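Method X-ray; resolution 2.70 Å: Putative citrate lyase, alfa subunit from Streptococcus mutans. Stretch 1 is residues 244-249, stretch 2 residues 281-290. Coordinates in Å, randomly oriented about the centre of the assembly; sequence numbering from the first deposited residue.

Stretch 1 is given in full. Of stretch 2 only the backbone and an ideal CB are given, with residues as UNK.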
# COMPACT_ATOMS: atom_id res chain seq x y z
N ALA A 244 -11.39 -12.49 -25.16
CA ALA A 244 -11.02 -13.60 -24.28
C ALA A 244 -10.59 -14.82 -25.07
O ALA A 244 -10.96 -14.98 -26.23
CB ALA A 244 -12.18 -13.96 -23.39
N THR A 245 -9.80 -15.69 -24.44
CA THR A 245 -9.37 -16.89 -25.14
C THR A 245 -10.19 -18.08 -24.65
O THR A 245 -10.09 -18.50 -23.50
CB THR A 245 -7.87 -17.17 -24.92
OG1 THR A 245 -7.10 -16.05 -25.40
CG2 THR A 245 -7.45 -18.43 -25.68
N ARG A 246 -11.00 -18.62 -25.55
CA ARG A 246 -11.86 -19.75 -25.22
C ARG A 246 -11.03 -21.00 -24.96
O ARG A 246 -9.83 -21.04 -25.24
CB ARG A 246 -12.86 -20.00 -26.36
CG ARG A 246 -14.02 -20.96 -26.01
CD ARG A 246 -14.90 -20.42 -24.87
NE ARG A 246 -16.03 -21.29 -24.54
CZ ARG A 246 -17.06 -21.54 -25.36
NH1 ARG A 246 -17.10 -21.00 -26.57
NH2 ARG A 246 -18.04 -22.34 -24.95
N TYR A 247 -11.68 -22.02 -24.40
CA TYR A 247 -11.04 -23.29 -24.09
C TYR A 247 -10.51 -24.00 -25.33
O TYR A 247 -10.76 -23.58 -26.45
CB TYR A 247 -12.02 -24.22 -23.39
CG TYR A 247 -12.53 -23.72 -22.06
CD1 TYR A 247 -11.65 -23.49 -20.99
CD2 TYR A 247 -13.88 -23.50 -21.86
CE1 TYR A 247 -12.13 -23.06 -19.75
CE2 TYR A 247 -14.37 -23.07 -20.63
CZ TYR A 247 -13.48 -22.86 -19.58
OH TYR A 247 -13.98 -22.45 -18.37
N THR A 248 -9.79 -25.09 -25.11
CA THR A 248 -9.23 -25.85 -26.21
C THR A 248 -10.25 -26.78 -26.86
O THR A 248 -11.34 -27.00 -26.33
CB THR A 248 -8.03 -26.68 -25.72
OG1 THR A 248 -7.48 -27.43 -26.81
CG2 THR A 248 -8.46 -27.63 -24.61
N LYS A 249 -9.89 -27.33 -28.01
CA LYS A 249 -10.75 -28.23 -28.77
C LYS A 249 -10.03 -29.56 -28.92
O LYS A 249 -10.64 -30.57 -29.24
CB LYS A 249 -11.02 -27.64 -30.14
CG LYS A 249 -11.49 -26.20 -30.10
CD LYS A 249 -12.96 -26.11 -29.71
CE LYS A 249 -13.83 -26.07 -30.94
NZ LYS A 249 -13.46 -24.90 -31.79
N UNK A 281 -4.23 -21.31 -20.26
CA UNK A 281 -4.38 -21.83 -21.61
C UNK A 281 -4.17 -23.33 -21.62
O UNK A 281 -3.80 -23.92 -20.60
CB UNK A 281 -3.40 -21.15 -22.57
N UNK A 282 -4.40 -23.97 -22.76
CA UNK A 282 -4.21 -25.41 -22.83
C UNK A 282 -5.12 -26.20 -21.91
O UNK A 282 -6.20 -25.74 -21.54
CB UNK A 282 -2.75 -25.75 -22.50
N UNK A 283 -4.67 -27.39 -21.53
CA UNK A 283 -5.45 -28.25 -20.66
C UNK A 283 -5.55 -27.67 -19.25
O UNK A 283 -6.58 -27.79 -18.59
CB UNK A 283 -4.83 -29.65 -20.61
N UNK A 284 -4.47 -27.05 -18.79
CA UNK A 284 -4.45 -26.45 -17.46
C UNK A 284 -5.58 -25.44 -17.30
O UNK A 284 -6.08 -25.23 -16.19
CB UNK A 284 -3.10 -25.78 -17.20
N UNK A 285 -5.99 -24.80 -18.39
CA UNK A 285 -7.08 -23.84 -18.32
C UNK A 285 -8.42 -24.55 -18.44
O UNK A 285 -9.31 -24.30 -17.65
CB UNK A 285 -6.94 -22.78 -19.41
N UNK A 286 -8.53 -25.44 -19.42
CA UNK A 286 -9.76 -26.17 -19.66
C UNK A 286 -10.28 -26.90 -18.43
O UNK A 286 -11.49 -27.10 -18.28
CB UNK A 286 -9.55 -27.17 -20.80
N UNK A 287 -9.38 -27.31 -17.56
CA UNK A 287 -9.78 -28.03 -16.37
C UNK A 287 -10.94 -27.32 -15.66
O UNK A 287 -11.77 -27.97 -15.04
CB UNK A 287 -8.59 -28.18 -15.42
N UNK A 288 -11.00 -25.99 -15.76
CA UNK A 288 -12.07 -25.24 -15.10
C UNK A 288 -13.47 -25.59 -15.63
O UNK A 288 -14.46 -25.51 -14.90
CB UNK A 288 -11.82 -23.74 -15.27
N UNK A 289 -13.56 -25.96 -16.90
CA UNK A 289 -14.84 -26.32 -17.50
C UNK A 289 -15.44 -27.52 -16.78
O UNK A 289 -16.58 -27.47 -16.31
CB UNK A 289 -14.67 -26.62 -18.99
N UNK A 290 -14.67 -28.60 -16.70
CA UNK A 290 -15.14 -29.82 -16.04
C UNK A 290 -15.34 -29.59 -14.56
O UNK A 290 -16.25 -30.14 -13.95
CB UNK A 290 -14.15 -30.97 -16.26

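Stretch 1 is an extended segment without regular structure. It lays the ring of Tyr247 against the helix of stretch 2.

Position 281 precedes the helix, and stretch 1 offers its CB direction nothing. The choice is open. It is Gly281, whose O accepts the backbone N of position 285.

Position 282 has phi 62° and psi -155°. Positive phi by itself favours glycine, and the CB direction points away from stretch 1. The residue is Gly282. Its O lies 4.3 Å from Thr248 CG2.

Position 283 points away, and stretch 1 sets no demand. It is Ala283. Position 284 is out of reach, so many residues would suit. It is Ser284. Its OG donates to Gly281 O at 2.8 Å, back to the residue three earlier.

Position 285 points sideways, with its ideal CB 5.0 Å from Tyr247 CD1. A longer apolar side chain could reach the ring; a short one would keep its distance from it. Leu285 is found, with chi1 t and chi2 p. Its end comes nearer: CG packs 4.0 Å from Tyr247 CD1.

Position 286 sits where the backbones run close, its CA 5.4 Å from Tyr247 CA. The ideal CB is 4.0 Å from Thr248 CG2 and 4.2 Å from Tyr247 CD1. Those contacts are already made at CB, so a small apolar residue suits. Ala286 fits: its CA approaches Tyr247 CD1 to 3.5 Å, and its methyl meets both side chains.

Position 287 points away and is left free. It is Val287.

Position 288 has its ideal CB 4.0 Å from Tyr247 OH. A short polar side chain could meet this hydroxyl; Ser, Thr, Asn or Asp would be candidates. The residue is Thr288, with chi1 p. Its OG1 lies near the ring plane, at the edge, and forms a hydrogen bond of 2.7 Å with Tyr247 OH. Either hydroxyl could be the donor.

Position 289 points toward stretch 1, its ideal CB 3.9 Å from Tyr247 CE2. A chain with a methylene at CB could cover the ring, and a long one could run on along stretch 1. Leu, Met, Lys or Arg would be reasonable. It is Arg289. Its CB makes a CH-pi contact over one ring face, 4.2 Å from the Tyr247 ring centroid. Chi1 and chi2 are t and chi3 is m; NH2 ends 3.7 Å from Tyr247 CB and 4.2 Å from Thr248 O.

Position 290 points sideways, with stretch 1 far from its ideal CB. Many residues would suit. It is Phe290, which makes no contact here.

Stretch 2, residues 281-290: GGASLAVTRF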
# COMPACT_ATOMS: atom_id res chain seq x y z
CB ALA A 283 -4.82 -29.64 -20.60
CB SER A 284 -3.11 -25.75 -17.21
OG SER A 284 -3.00 -24.61 -18.04
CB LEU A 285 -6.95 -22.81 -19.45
CG LEU A 285 -8.15 -21.91 -19.78
CD1 LEU A 285 -8.63 -21.12 -18.58
CD2 LEU A 285 -7.73 -20.98 -20.88
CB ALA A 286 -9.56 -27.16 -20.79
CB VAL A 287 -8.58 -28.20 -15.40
CG1 VAL A 287 -8.16 -26.84 -14.86
CG2 VAL A 287 -8.94 -29.13 -14.27
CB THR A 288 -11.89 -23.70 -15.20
OG1 THR A 288 -12.10 -23.28 -16.55
CG2 THR A 288 -10.52 -23.30 -14.77
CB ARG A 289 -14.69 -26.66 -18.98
CG ARG A 289 -15.91 -27.34 -19.58
CD ARG A 289 -15.63 -27.97 -20.93
NE ARG A 289 -15.47 -26.99 -22.00
CZ ARG A 289 -15.04 -27.29 -23.22
NH1 ARG A 289 -14.72 -28.55 -23.51
NH2 ARG A 289 -14.92 -26.34 -24.15
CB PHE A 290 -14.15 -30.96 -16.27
CG PHE A 290 -13.88 -31.24 -17.72
CD1 PHE A 290 -12.98 -30.45 -18.43
CD2 PHE A 290 -14.58 -32.23 -18.39
CE1 PHE A 290 -12.79 -30.65 -19.79
CE2 PHE A 290 -14.40 -32.44 -19.75
CZ PHE A 290 -13.51 -31.64 -20.45
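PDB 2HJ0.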